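Local coordinates for carbonic anhydrase (Sordaria macrospora, PDB 4O1K), which catalyses the reversible hydration of carbon dioxide to bicarbonate as a zinc-dependent, tetrameric beta-carbonic anhydrase, at the interface of chains A and B and the interface of chains A and C. Residues are numbered along the deposited sequence; one frame, centred on the assembly and turned at random. Chains: chain A/B/C, Carbonic anhydrase.

Contact 1: the interface of chains A and B. Residues chain A 171, 175, 217, 220-221; chain B 138, 141-142.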
# COMPACT_ATOMS: atom_id res chain seq x y z
N ARG A 171 12.27 -13.22 8.43
CA ARG A 171 12.59 -12.15 9.38
C ARG A 171 11.46 -11.12 9.41
O ARG A 171 11.06 -10.68 10.48
CB ARG A 171 13.93 -11.47 9.03
CG ARG A 171 15.17 -12.35 9.26
CD ARG A 171 16.45 -11.51 9.13
NE ARG A 171 16.51 -10.43 10.12
CZ ARG A 171 16.35 -9.14 9.85
NH1 ARG A 171 16.14 -8.73 8.60
NH2 ARG A 171 16.41 -8.24 10.82
N LYS A 175 8.98 -9.71 12.70
CA LYS A 175 8.86 -8.32 13.17
C LYS A 175 7.44 -7.96 13.55
O LYS A 175 7.23 -7.00 14.31
CB LYS A 175 9.32 -7.36 12.09
CG LYS A 175 10.79 -7.51 11.67
CD LYS A 175 11.10 -6.58 10.46
CE LYS A 175 12.51 -6.85 9.92
NZ LYS A 175 12.75 -6.01 8.69
N ILE A 217 15.75 -9.07 16.53
CA ILE A 217 14.71 -8.07 16.35
C ILE A 217 14.30 -7.45 17.68
O ILE A 217 13.97 -6.27 17.74
CB ILE A 217 13.50 -8.68 15.63
CG1 ILE A 217 13.86 -8.99 14.18
CG2 ILE A 217 12.32 -7.73 15.65
CD1 ILE A 217 12.90 -9.95 13.49
N ILE A 220 15.56 -3.76 19.95
CA ILE A 220 14.88 -2.47 20.00
C ILE A 220 13.35 -2.58 19.97
O ILE A 220 12.64 -1.57 20.14
CB ILE A 220 15.35 -1.56 18.85
CG1 ILE A 220 15.25 -2.30 17.52
CG2 ILE A 220 16.77 -1.11 19.09
CD1 ILE A 220 15.11 -1.38 16.30
N TYR A 221 12.83 -3.78 19.76
CA TYR A 221 11.38 -3.98 19.76
C TYR A 221 10.94 -5.17 20.62
O TYR A 221 10.34 -6.13 20.11
CB TYR A 221 10.87 -4.11 18.32
CG TYR A 221 9.40 -3.78 18.17
CD1 TYR A 221 8.90 -2.54 18.57
CD2 TYR A 221 8.51 -4.71 17.64
CE1 TYR A 221 7.55 -2.22 18.43
CE2 TYR A 221 7.15 -4.41 17.50
CZ TYR A 221 6.68 -3.17 17.90
OH TYR A 221 5.34 -2.87 17.76
N ARG B 138 12.63 1.36 12.38
CA ARG B 138 13.39 0.36 13.10
C ARG B 138 14.34 -0.34 12.13
O ARG B 138 15.45 -0.67 12.51
CB ARG B 138 12.47 -0.60 13.82
CG ARG B 138 11.69 0.07 14.95
CD ARG B 138 10.97 -0.98 15.84
NE ARG B 138 9.77 -1.49 15.20
CZ ARG B 138 8.57 -0.93 15.30
NH1 ARG B 138 8.41 0.17 16.03
NH2 ARG B 138 7.51 -1.45 14.69
N TYR B 141 17.41 1.75 11.86
CA TYR B 141 18.27 1.48 13.03
C TYR B 141 19.12 0.23 12.82
O TYR B 141 20.34 0.25 13.03
CB TYR B 141 17.45 1.30 14.32
CG TYR B 141 18.28 1.36 15.59
CD1 TYR B 141 18.26 2.48 16.42
CD2 TYR B 141 19.12 0.30 15.96
CE1 TYR B 141 19.04 2.55 17.58
CE2 TYR B 141 19.90 0.37 17.11
CZ TYR B 141 19.85 1.49 17.92
OH TYR B 141 20.63 1.54 19.07
N ARG B 142 18.47 -0.87 12.43
CA ARG B 142 19.18 -2.12 12.27
C ARG B 142 20.26 -2.03 11.19
O ARG B 142 21.30 -2.67 11.31
CB ARG B 142 18.19 -3.26 12.00
CG ARG B 142 17.24 -3.52 13.17
CD ARG B 142 16.21 -4.63 12.88
NE ARG B 142 15.31 -4.80 14.01
CZ ARG B 142 14.02 -4.51 14.00
NH1 ARG B 142 13.42 -4.07 12.88
NH2 ARG B 142 13.30 -4.68 15.10
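The guanidinium of B:Arg138 lies flat over one face of the A:Tyr221 ring, the two planes only 13° apart. B:Arg138 CZ stands 3.8 Å from the centroid of the A:Tyr221 ring, a cation-pi stack displaced toward the CE1 rim. The chain bends at chi3 (-77°), which lays the guanidinium over the phenol while CB and CG stay against A:Ile220. The guanidinium of B:Arg142 is sandwiched instead between aliphatic groups: A:Ile220 CD1 covers one face and A:Ile217 CG1 the other. At its edge, B:Arg142 NH2 donates to the backbone carbonyl oxygen, O, of A:Ile217 at 3.1 Å. That oxygen is met on a lone pair and lies close to the guanidinium plane, with 157° at the hydrogen. Arginine suits the place because its flat faces accept aliphatic groups while its rim still gives an N-H. B:Tyr141 offers a ring face to A:Ile220, whose CG2 comes within 4.0 Å of CE2 of that tyrosine. A:Ile220 thus wedges its two branches among three residues of one helix. A:Arg171 and A:Lys175 run alongside B:Arg142 in the opposite direction; A:Lys175 NZ lies 4.7 Å from B:Arg142 NH1, and these like charges would be expected to repel somewhat. This patch of the tetramer's two-fold A-B interface, twinned with chains exchanged, draws on helix 130-143 of chain B. Chain A contributes the ends of helices 210-218 and 154-174 and the loop residues after them.

Contact 2: the interface of chains A and C. Residues chain A 194, 202-205; chain C 21-22, 25.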
# COMPACT_ATOMS: atom_id res chain seq x y z
N TRP A 194 11.07 -22.45 3.62
CA TRP A 194 11.28 -23.63 2.79
C TRP A 194 11.46 -23.20 1.36
O TRP A 194 11.14 -22.05 0.99
CB TRP A 194 10.08 -24.57 2.91
CG TRP A 194 9.80 -25.15 4.29
CD1 TRP A 194 10.66 -25.20 5.37
CD2 TRP A 194 8.58 -25.77 4.73
NE1 TRP A 194 10.03 -25.83 6.44
CE2 TRP A 194 8.76 -26.17 6.07
CE3 TRP A 194 7.34 -26.01 4.11
CZ2 TRP A 194 7.74 -26.82 6.80
CZ3 TRP A 194 6.34 -26.66 4.84
CH2 TRP A 194 6.54 -27.04 6.18
N LEU A 202 11.00 -31.77 -4.66
CA LEU A 202 11.27 -31.89 -3.24
C LEU A 202 11.21 -30.55 -2.53
O LEU A 202 11.65 -29.53 -3.09
CB LEU A 202 12.64 -32.50 -3.00
CG LEU A 202 12.71 -34.01 -2.86
CD1 LEU A 202 13.16 -34.64 -4.17
CD2 LEU A 202 13.68 -34.37 -1.75
N LEU A 203 10.67 -30.57 -1.31
CA LEU A 203 10.68 -29.38 -0.46
C LEU A 203 11.95 -29.45 0.33
O LEU A 203 12.34 -30.53 0.79
CB LEU A 203 9.54 -29.41 0.54
CG LEU A 203 8.28 -28.58 0.44
CD1 LEU A 203 7.58 -28.61 1.79
CD2 LEU A 203 8.57 -27.16 -0.00
N LYS A 204 12.61 -28.31 0.51
CA LYS A 204 13.82 -28.28 1.31
C LYS A 204 13.61 -27.29 2.44
O LYS A 204 13.02 -26.24 2.23
CB LYS A 204 14.99 -27.85 0.43
CG LYS A 204 16.28 -27.50 1.17
CD LYS A 204 17.38 -27.12 0.16
CE LYS A 204 18.32 -26.04 0.69
NZ LYS A 204 18.95 -26.36 2.02
N ASP A 205 14.08 -27.65 3.63
CA ASP A 205 13.99 -26.77 4.78
C ASP A 205 15.28 -25.95 4.85
O ASP A 205 16.37 -26.50 4.86
CB ASP A 205 13.82 -27.63 6.04
CG ASP A 205 13.50 -26.80 7.27
OD1 ASP A 205 13.49 -25.55 7.17
OD2 ASP A 205 13.27 -27.40 8.35
N VAL C 21 5.46 -33.31 7.21
CA VAL C 21 5.21 -32.64 5.94
C VAL C 21 6.28 -33.01 4.89
O VAL C 21 5.98 -33.09 3.69
CB VAL C 21 5.12 -31.11 6.12
CG1 VAL C 21 4.96 -30.41 4.79
CG2 VAL C 21 3.97 -30.77 7.04
N PHE C 22 7.50 -33.28 5.34
CA PHE C 22 8.56 -33.63 4.40
C PHE C 22 8.43 -35.07 3.88
O PHE C 22 8.74 -35.35 2.72
CB PHE C 22 9.94 -33.32 4.99
CG PHE C 22 10.26 -31.84 4.98
CD1 PHE C 22 10.87 -31.25 3.89
CD2 PHE C 22 9.91 -31.03 6.06
CE1 PHE C 22 11.14 -29.89 3.86
CE2 PHE C 22 10.18 -29.66 6.05
CZ PHE C 22 10.79 -29.09 4.95
N ASN C 25 5.71 -35.00 1.35
CA ASN C 25 6.25 -34.41 0.12
C ASN C 25 7.00 -35.43 -0.75
O ASN C 25 6.79 -35.48 -1.96
CB ASN C 25 7.16 -33.22 0.43
CG ASN C 25 7.99 -32.80 -0.78
OD1 ASN C 25 9.22 -32.97 -0.81
ND2 ASN C 25 7.31 -32.27 -1.79
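C:Phe22, on N-terminal helix 16-35 of one beta-carbonic anhydrase subunit, drives its ring edge into a tight corner of its neighbour formed by A:Trp194, A:Leu203 and A:Asp205. The phenyl meets the indole edge-to-face, with planes 71° apart, and its CZ reaches to 3.7 Å from A:Trp194 CE2. C:Phe22 CZ also touches A:Asp205 CB, the methylene, at 3.5 Å. On another stretch of the rim, C:Phe22 CE1 faces the carbonyl oxygen A:Leu203 O, in the plane of the phenyl ring, at 3.4 Å. Phenylalanine fits because a flat ring can fill this corner without bringing a polar group that needs a partner. An alanine in place of A:Trp194 would probably open a gap beside the phenyl and leave it free to shift, its edge having lost the indole face. One turn further along the helix, C:Asn25 holds CG anti to its backbone N (chi1 167°), sending OD1 to the strand, where it accepts a hydrogen bond from A:Leu203 N at 2.9 Å. The bond is straight, 164° at the hydrogen, although the donor sits well above the amide carbonyl plane. The packing is slacker on the flank, where C:Val21 CG1 merely approaches A:Trp194 CH2 at 4.0 Å, and A:Leu202 and A:Lys204 lose little surface to the partner.

Contact 3: the interface of chains A and B. Residues chain A 85, 87-88, 132-133, 135-136, 139; chain B 86-88.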
# COMPACT_ATOMS: atom_id res chain seq x y z
N CYS A 85 6.14 -7.52 2.82
CA CYS A 85 6.57 -6.09 2.81
C CYS A 85 5.84 -5.34 3.92
O CYS A 85 4.62 -5.46 4.06
CB CYS A 85 6.20 -5.44 1.49
SG CYS A 85 6.96 -6.21 0.01
N THR A 87 4.82 -2.30 4.30
CA THR A 87 3.73 -1.39 3.99
C THR A 87 2.69 -1.98 3.03
O THR A 87 1.86 -1.27 2.45
CB THR A 87 4.24 0.01 3.54
OG1 THR A 87 4.79 -0.07 2.22
CG2 THR A 87 5.29 0.53 4.52
N ASP A 88 2.75 -3.31 2.89
CA ASP A 88 1.78 -4.04 2.09
C ASP A 88 0.66 -4.54 2.99
O ASP A 88 0.83 -5.54 3.68
CB ASP A 88 2.44 -5.26 1.46
CG ASP A 88 1.45 -6.12 0.68
OD1 ASP A 88 0.43 -5.58 0.23
OD2 ASP A 88 1.70 -7.33 0.51
N PRO A 132 8.63 -0.95 -8.07
CA PRO A 132 8.82 -0.87 -6.62
C PRO A 132 8.57 -2.23 -5.94
O PRO A 132 9.11 -2.48 -4.86
CB PRO A 132 7.74 0.11 -6.18
CG PRO A 132 7.13 0.67 -7.42
CD PRO A 132 7.38 -0.31 -8.49
N TRP A 133 7.78 -3.11 -6.57
CA TRP A 133 7.62 -4.44 -5.97
C TRP A 133 8.93 -5.24 -6.01
O TRP A 133 9.39 -5.75 -4.98
CB TRP A 133 6.46 -5.20 -6.65
CG TRP A 133 6.12 -6.45 -5.92
CD1 TRP A 133 6.51 -7.72 -6.24
CD2 TRP A 133 5.30 -6.56 -4.75
NE1 TRP A 133 6.00 -8.61 -5.33
CE2 TRP A 133 5.24 -7.92 -4.40
CE3 TRP A 133 4.61 -5.63 -3.96
CZ2 TRP A 133 4.51 -8.38 -3.31
CZ3 TRP A 133 3.89 -6.08 -2.86
CH2 TRP A 133 3.86 -7.44 -2.54
N ARG A 135 11.81 -4.12 -6.33
CA ARG A 135 12.86 -3.44 -5.58
C ARG A 135 13.14 -4.16 -4.27
O ARG A 135 14.29 -4.22 -3.82
CB ARG A 135 12.45 -1.97 -5.33
CG ARG A 135 13.53 -1.07 -4.66
CD ARG A 135 13.05 0.37 -4.73
NE ARG A 135 12.74 0.70 -6.13
CZ ARG A 135 11.71 1.43 -6.56
NH1 ARG A 135 10.85 1.98 -5.72
NH2 ARG A 135 11.54 1.62 -7.87
N ASN A 136 12.11 -4.74 -3.67
CA ASN A 136 12.32 -5.44 -2.38
C ASN A 136 13.32 -6.56 -2.48
O ASN A 136 14.05 -6.87 -1.53
CB ASN A 136 10.99 -6.02 -1.91
CG ASN A 136 10.03 -4.94 -1.53
OD1 ASN A 136 9.04 -4.68 -2.23
ND2 ASN A 136 10.29 -4.32 -0.40
N ASP A 139 16.67 -5.23 -2.67
CA ASP A 139 17.08 -4.87 -1.32
C ASP A 139 17.65 -6.09 -0.60
O ASP A 139 18.67 -6.01 0.10
CB ASP A 139 15.91 -4.30 -0.51
CG ASP A 139 15.59 -2.85 -0.87
OD1 ASP A 139 16.38 -2.23 -1.61
OD2 ASP A 139 14.56 -2.34 -0.39
N ASN B 86 9.10 1.61 -0.50
CA ASN B 86 8.89 1.16 -1.88
C ASN B 86 7.51 0.58 -2.19
O ASN B 86 7.09 0.56 -3.33
CB ASN B 86 10.04 0.29 -2.37
CG ASN B 86 10.49 -0.71 -1.35
OD1 ASN B 86 11.22 -0.38 -0.42
ND2 ASN B 86 10.09 -1.94 -1.53
N THR B 87 6.75 0.13 -1.20
CA THR B 87 5.41 -0.32 -1.54
C THR B 87 4.31 0.67 -1.16
O THR B 87 3.11 0.34 -1.12
CB THR B 87 5.13 -1.76 -1.03
OG1 THR B 87 4.96 -1.76 0.39
CG2 THR B 87 6.28 -2.69 -1.41
N ASP B 88 4.74 1.91 -0.89
CA ASP B 88 3.81 3.00 -0.59
C ASP B 88 3.51 3.76 -1.87
O ASP B 88 4.33 4.57 -2.30
CB ASP B 88 4.46 3.97 0.39
CG ASP B 88 3.57 5.18 0.66
OD1 ASP B 88 2.34 5.07 0.51
OD2 ASP B 88 4.10 6.24 1.04
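A:Thr87 and B:Thr87 each place OG1 between the backbone N and the carbonyl carbon (chi1 73°), the crowded position, and this points the two hydroxyls at each other across the twofold relation of this beta-carbonic anhydrase interface. The oxygens are 2.5 Å apart, A:Thr87 OG1 to B:Thr87 OG1, a short hydrogen bond in which either may donate. Threonine is apt here: a hydroxyl can both give and accept, so two identical residues can pair, and the methyl serves as a separate apolar contact. With OG1 so placed, CG2 of B:Thr87 turns toward A:Cys85 SG at 3.9 Å and the amide oxygen OD1 of A:Asn136 at 3.5 Å. Next to it, B:Asn86 reaches helix 130-143 of chain A, where its CB packs against A:Arg135 CD at 3.8 Å. The aliphatic part of that arginine slides past it in the opposite direction, with its guanidinium plane steeply turned from the amide. The amides of B:Asn86 and A:Asn136 cross with their planes 54° apart. As modelled, B:Asn86 ND2 faces A:Asn136 ND2 at 2.6 Å, too close for two donors, so the orientation of one amide is doubtful; a turned-over amide would put an oxygen opposite a nitrogen. Within chain A, A:Cys85 SG lies over one face of the A:Trp133 indole.

Contact 1 and contact 3 belong to the same A-B interface, their C-alpha centres about 17 Å apart, and both use helix 130-143: chain B's copy in contact 1, chain A's in contact 3. Because the interface is twofold symmetric, each helix serves both roles, and the mutual threonine pair of contact 3 lies where the two halves meet. Contact 2 joins chains A and C through different elements, helix 16-35 and strands 190-197 and 202-205, its C-alpha centre about 29 Å from that of contact 1 and 28 Å from that of contact 3. Chain A thus meets two neighbours through separate surfaces, consistent with the tetramer.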